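Local coordinates for AlyGC (Glaciecola chathamensis, PDB 5GKD), which is an alginate lyase of polysaccharide lyase family 6, which probably cleaves its polysaccharide by beta-elimination with the help of a bound calcium ion, at residues G282-P296 with H321-A335. Sequence-based numbering, arbitrary orientation.
Sequences GYRFGSGLTVMNGVP and HIQFAAGSDKERSAA
The ring of Phe285 turns its edge to Arg332, its CZ lying 3.7 Å from NH1 over one face of a guanidinium set nearly perpendicular, the planes 86° apart. A bend at chi3 (-73°) brings the Arg332 head back over its own loop, where NE donates to Gly327 O at 2.7 Å in the guanidinium plane, while NH2 makes a salt bridge with Asp329 OD2 through a weak hydrogen bond. The NH2 groups of Arg332 and Arg284 come within 3.3 Å; Glu631, salt-bridged to both, and Glu689, salt-bridged to Arg284, probably offset their like charges. A leucine in place of Arg332 would probably leave Gly327 O and Asp329 without these partners and uncover the edge of Phe285. Further along, Asn293 ND2 gives Arg332 O a 2.8 Å bond in the plane of the Asn293 amide, whose OD1 abuts Ala325 CB. On the strand face carrying Leu289 and Ile322, Val291 CG2 touches the Phe324 ring at its edge, 3.7 Å from CD1. In the strands themselves, Leu289–Val291 pairs in parallel with Ile322–Phe324, and a beta bulge shifts the register before Met292 meets Ala326. Such stacking characterises the right-handed beta-helix of pectate lyase-like enzymes, here with the Phe285 side chain about 4 Å from a carbonate bound by Glu214, Arg240, Arg264 and Tyr303.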
loop_
_atom_site.group_PDB
_atom_site.type_symbol
_atom_site.label_atom_id
_atom_site.label_comp_id
_atom_site.label_asym_id
_atom_site.label_seq_id
_atom_site.Cartn_x
_atom_site.Cartn_y
_atom_site.Cartn_z
ATOM N N GLY A 282 31.075 5.123 -14.519
ATOM C CA GLY A 282 30.532 3.976 -13.818
ATOM C C GLY A 282 31.580 2.948 -13.479
ATOM O O GLY A 282 32.701 2.981 -13.978
ATOM N N TYR A 283 31.184 1.989 -12.648
ATOM C CA TYR A 283 32.082 0.929 -12.209
ATOM C C TYR A 283 31.306 -0.377 -12.096
ATOM O O TYR A 283 30.086 -0.412 -12.242
ATOM C CB TYR A 283 32.770 1.279 -10.876
ATOM C CG TYR A 283 31.833 1.615 -9.741
ATOM C CD1 TYR A 283 31.297 0.618 -8.938
ATOM C CD2 TYR A 283 31.482 2.930 -9.471
ATOM C CE1 TYR A 283 30.442 0.924 -7.897
ATOM C CE2 TYR A 283 30.629 3.240 -8.440
ATOM C CZ TYR A 283 30.115 2.236 -7.655
ATOM O OH TYR A 283 29.267 2.560 -6.626
ATOM N N ARG A 284 32.034 -1.452 -11.817
ATOM C CA ARG A 284 31.511 -2.823 -11.730
ATOM C C ARG A 284 30.736 -3.101 -13.018
ATOM O O ARG A 284 31.282 -2.887 -14.107
ATOM C CB ARG A 284 30.731 -3.024 -10.440
ATOM C CG ARG A 284 30.511 -4.500 -10.125
ATOM C CD ARG A 284 30.188 -4.758 -8.650
ATOM N NE ARG A 284 30.254 -6.192 -8.366
ATOM C CZ ARG A 284 29.239 -7.040 -8.495
ATOM N NH1 ARG A 284 28.044 -6.609 -8.897
ATOM N NH2 ARG A 284 29.412 -8.322 -8.209
ATOM N N PHE A 285 29.488 -3.557 -12.952
ATOM C CA PHE A 285 28.756 -3.854 -14.171
ATOM C C PHE A 285 28.390 -2.597 -14.962
ATOM O O PHE A 285 28.038 -2.709 -16.139
ATOM C CB PHE A 285 27.492 -4.662 -13.847
ATOM C CG PHE A 285 27.759 -6.009 -13.200
ATOM C CD1 PHE A 285 29.047 -6.522 -13.112
ATOM C CD2 PHE A 285 26.701 -6.767 -12.701
ATOM C CE1 PHE A 285 29.287 -7.744 -12.520
ATOM C CE2 PHE A 285 26.911 -7.979 -12.113
ATOM C CZ PHE A 285 28.214 -8.485 -12.014
ATOM N N GLY A 286 28.477 -1.409 -14.360
ATOM C CA GLY A 286 28.248 -0.181 -15.092
ATOM C C GLY A 286 29.504 0.530 -15.566
ATOM O O GLY A 286 29.473 1.741 -15.830
ATOM N N SER A 287 30.611 -0.202 -15.675
ATOM C CA SER A 287 31.861 0.389 -16.137
ATOM C C SER A 287 31.764 0.835 -17.598
ATOM O O SER A 287 30.896 0.397 -18.360
ATOM C CB SER A 287 33.016 -0.604 -15.993
ATOM O OG SER A 287 33.176 -1.006 -14.643
ATOM N N GLY A 288 32.692 1.712 -17.985
ATOM C CA GLY A 288 32.820 2.075 -19.388
ATOM C C GLY A 288 33.091 0.876 -20.274
ATOM O O GLY A 288 32.550 0.769 -21.372
ATOM N N LEU A 289 33.926 -0.048 -19.810
ATOM C CA LEU A 289 34.150 -1.289 -20.532
ATOM C C LEU A 289 34.237 -2.407 -19.508
ATOM O O LEU A 289 35.019 -2.311 -18.560
ATOM C CB LEU A 289 35.431 -1.230 -21.364
ATOM C CG LEU A 289 35.571 -1.961 -22.712
ATOM C CD1 LEU A 289 37.049 -2.342 -22.993
ATOM C CD2 LEU A 289 34.617 -3.131 -22.920
ATOM N N THR A 290 33.455 -3.462 -19.709
ATOM C CA THR A 290 33.366 -4.554 -18.752
ATOM C C THR A 290 33.446 -5.883 -19.480
ATOM O O THR A 290 32.641 -6.138 -20.377
ATOM C CB THR A 290 32.045 -4.504 -17.964
ATOM O OG1 THR A 290 31.899 -3.222 -17.349
ATOM C CG2 THR A 290 32.021 -5.590 -16.904
ATOM N N VAL A 291 34.370 -6.740 -19.063
ATOM C CA VAL A 291 34.421 -8.115 -19.530
ATOM C C VAL A 291 34.183 -8.996 -18.311
ATOM O O VAL A 291 35.028 -9.070 -17.410
ATOM C CB VAL A 291 35.748 -8.453 -20.219
ATOM C CG1 VAL A 291 35.662 -9.826 -20.866
ATOM C CG2 VAL A 291 36.088 -7.403 -21.272
ATOM N N MET A 292 33.033 -9.654 -18.274
ATOM C CA MET A 292 32.597 -10.346 -17.072
ATOM C C MET A 292 33.195 -11.744 -16.954
ATOM O O MET A 292 33.556 -12.386 -17.945
ATOM C CB MET A 292 31.075 -10.454 -17.037
ATOM C CG MET A 292 30.379 -9.243 -16.454
ATOM S SD MET A 292 28.652 -9.568 -16.030
ATOM C CE MET A 292 28.839 -10.675 -14.626
ATOM N N ASN A 293 33.300 -12.201 -15.713
ATOM C CA ASN A 293 33.390 -13.621 -15.416
ATOM C C ASN A 293 32.023 -14.260 -15.583
ATOM O O ASN A 293 30.999 -13.619 -15.365
ATOM C CB ASN A 293 33.881 -13.845 -13.983
ATOM C CG ASN A 293 35.342 -14.258 -13.928
ATOM O OD1 ASN A 293 36.119 -13.888 -14.790
ATOM N ND2 ASN A 293 35.700 -15.069 -12.942
ATOM N N GLY A 294 32.016 -15.536 -15.974
ATOM C CA GLY A 294 30.809 -16.318 -16.084
ATOM C C GLY A 294 30.773 -17.464 -15.080
ATOM O O GLY A 294 31.659 -17.639 -14.255
ATOM N N VAL A 295 29.699 -18.233 -15.154
ATOM C CA VAL A 295 29.484 -19.394 -14.297
ATOM C C VAL A 295 29.791 -20.646 -15.115
ATOM O O VAL A 295 29.253 -20.788 -16.221
ATOM C CB VAL A 295 28.041 -19.449 -13.763
ATOM C CG1 VAL A 295 27.866 -20.625 -12.794
ATOM C CG2 VAL A 295 27.621 -18.146 -13.116
ATOM N N PRO A 296 30.637 -21.560 -14.628
ATOM C CA PRO A 296 30.800 -22.842 -15.324
ATOM C C PRO A 296 29.463 -23.556 -15.423
ATOM O O PRO A 296 28.694 -23.589 -14.462
ATOM C CB PRO A 296 31.781 -23.618 -14.438
ATOM C CG PRO A 296 32.343 -22.615 -13.472
ATOM C CD PRO A 296 31.336 -21.537 -13.334
ATOM N N HIS A 321 36.623 3.474 -15.379
ATOM C CA HIS A 321 36.808 2.066 -15.051
ATOM C C HIS A 321 36.704 1.186 -16.288
ATOM O O HIS A 321 35.694 1.213 -17.000
ATOM C CB HIS A 321 35.817 1.624 -13.974
ATOM C CG HIS A 321 36.013 2.328 -12.669
ATOM N ND1 HIS A 321 36.987 1.961 -11.768
ATOM C CD2 HIS A 321 35.389 3.398 -12.129
ATOM C CE1 HIS A 321 36.946 2.766 -10.722
ATOM N NE2 HIS A 321 35.986 3.648 -10.918
ATOM N N ILE A 322 37.758 0.409 -16.528
ATOM C CA ILE A 322 37.774 -0.693 -17.476
ATOM C C ILE A 322 38.020 -1.939 -16.645
ATOM O O ILE A 322 39.100 -2.090 -16.065
ATOM C CB ILE A 322 38.868 -0.536 -18.544
ATOM C CG1 ILE A 322 38.621 0.681 -19.438
ATOM C CG2 ILE A 322 38.985 -1.806 -19.367
ATOM C CD1 ILE A 322 39.798 0.956 -20.377
ATOM N N GLN A 323 37.047 -2.841 -16.583
ATOM C CA GLN A 323 37.102 -3.927 -15.616
ATOM C C GLN A 323 37.051 -5.271 -16.325
ATOM O O GLN A 323 36.106 -5.560 -17.067
ATOM C CB GLN A 323 35.992 -3.765 -14.582
ATOM C CG GLN A 323 36.139 -2.442 -13.839
ATOM C CD GLN A 323 35.447 -2.401 -12.472
ATOM O OE1 GLN A 323 34.599 -3.230 -12.160
ATOM N NE2 GLN A 323 35.820 -1.425 -11.655
ATOM N N PHE A 324 38.080 -6.085 -16.104
ATOM C CA PHE A 324 38.178 -7.411 -16.686
ATOM C C PHE A 324 37.904 -8.447 -15.609
ATOM O O PHE A 324 38.286 -8.268 -14.449
ATOM C CB PHE A 324 39.563 -7.648 -17.299
ATOM C CG PHE A 324 39.930 -6.675 -18.387
ATOM C CD1 PHE A 324 39.300 -6.721 -19.621
ATOM C CD2 PHE A 324 40.938 -5.759 -18.202
ATOM C CE1 PHE A 324 39.663 -5.842 -20.636
ATOM C CE2 PHE A 324 41.306 -4.885 -19.217
ATOM C CZ PHE A 324 40.668 -4.928 -20.429
ATOM N N ALA A 325 37.247 -9.533 -16.007
ATOM C CA ALA A 325 36.784 -10.570 -15.089
ATOM C C ALA A 325 35.872 -10.006 -13.997
ATOM O O ALA A 325 35.812 -10.534 -12.886
ATOM C CB ALA A 325 37.964 -11.325 -14.483
ATOM N N ALA A 326 35.140 -8.942 -14.309
ATOM C CA ALA A 326 34.229 -8.339 -13.342
ATOM C C ALA A 326 33.142 -9.320 -12.910
ATOM O O ALA A 326 32.654 -10.126 -13.698
ATOM C CB ALA A 326 33.591 -7.083 -13.936
ATOM N N GLY A 327 32.764 -9.247 -11.645
ATOM C CA GLY A 327 31.840 -10.205 -11.087
ATOM C C GLY A 327 32.475 -11.485 -10.597
ATOM O O GLY A 327 31.750 -12.394 -10.172
ATOM N N SER A 328 33.802 -11.595 -10.639
ATOM C CA SER A 328 34.450 -12.832 -10.225
ATOM C C SER A 328 34.137 -13.125 -8.767
ATOM O O SER A 328 34.287 -12.256 -7.900
ATOM C CB SER A 328 35.961 -12.731 -10.417
ATOM O OG SER A 328 36.610 -13.873 -9.888
ATOM N N ASP A 329 33.674 -14.337 -8.504
ATOM C CA ASP A 329 33.422 -14.791 -7.137
ATOM C C ASP A 329 33.252 -16.302 -7.183
ATOM O O ASP A 329 33.586 -16.949 -8.182
ATOM C CB ASP A 329 32.217 -14.075 -6.504
ATOM C CG ASP A 329 30.942 -14.175 -7.337
ATOM O OD1 ASP A 329 30.707 -15.184 -8.020
ATOM O OD2 ASP A 329 30.160 -13.214 -7.308
ATOM N N LYS A 330 32.725 -16.873 -6.096
ATOM C CA LYS A 330 32.651 -18.326 -6.003
ATOM C C LYS A 330 31.707 -18.909 -7.042
ATOM O O LYS A 330 31.949 -20.012 -7.540
ATOM C CB LYS A 330 32.233 -18.734 -4.594
ATOM C CG LYS A 330 33.183 -18.250 -3.513
ATOM C CD LYS A 330 34.547 -18.907 -3.631
ATOM C CE LYS A 330 35.350 -18.734 -2.350
ATOM N NZ LYS A 330 34.544 -19.069 -1.125
ATOM N N GLU A 331 30.639 -18.181 -7.392
ATOM C CA GLU A 331 29.743 -18.624 -8.452
ATOM C C GLU A 331 30.334 -18.341 -9.826
ATOM O O GLU A 331 30.468 -19.250 -10.648
ATOM C CB GLU A 331 28.365 -17.951 -8.316
ATOM C CG GLU A 331 27.356 -18.408 -9.362
ATOM C CD GLU A 331 26.213 -17.427 -9.593
ATOM O OE1 GLU A 331 26.292 -16.291 -9.074
ATOM O OE2 GLU A 331 25.235 -17.800 -10.301
ATOM N N ARG A 332 30.683 -17.080 -10.089
ATOM C CA ARG A 332 31.192 -16.651 -11.396
ATOM C C ARG A 332 32.712 -16.845 -11.464
ATOM O O ARG A 332 33.505 -15.907 -11.440
ATOM C CB ARG A 332 30.798 -15.202 -11.671
ATOM C CG ARG A 332 29.310 -14.954 -11.914
ATOM C CD ARG A 332 29.043 -13.471 -12.165
ATOM N NE ARG A 332 29.152 -12.684 -10.939
ATOM C CZ ARG A 332 28.180 -11.942 -10.428
ATOM N NH1 ARG A 332 27.015 -11.863 -11.036
ATOM N NH2 ARG A 332 28.379 -11.277 -9.304
ATOM N N SER A 333 33.111 -18.101 -11.595
ATOM C CA SER A 333 34.511 -18.482 -11.482
ATOM C C SER A 333 35.167 -18.747 -12.827
ATOM O O SER A 333 36.347 -19.100 -12.864
ATOM C CB SER A 333 34.641 -19.725 -10.594
ATOM O OG SER A 333 33.960 -20.818 -11.183
ATOM N N ALA A 334 34.439 -18.602 -13.923
ATOM C CA ALA A 334 34.948 -18.885 -15.262
ATOM C C ALA A 334 35.446 -17.577 -15.870
ATOM O O ALA A 334 34.647 -16.744 -16.304
ATOM C CB ALA A 334 33.867 -19.530 -16.130
ATOM N N ALA A 335 36.773 -17.408 -15.907
ATOM C CA ALA A 335 37.409 -16.205 -16.426
ATOM C C ALA A 335 37.405 -16.199 -17.952
ATOM O O ALA A 335 37.210 -17.237 -18.585
ATOM C CB ALA A 335 38.837 -16.101 -15.891
HETATM O O HOH W 1 33.834 4.052 -16.216
HETATM O O HOH W 2 31.194 -10.546 -7.453
HETATM O O HOH W 3 34.458 -14.850 -18.656
#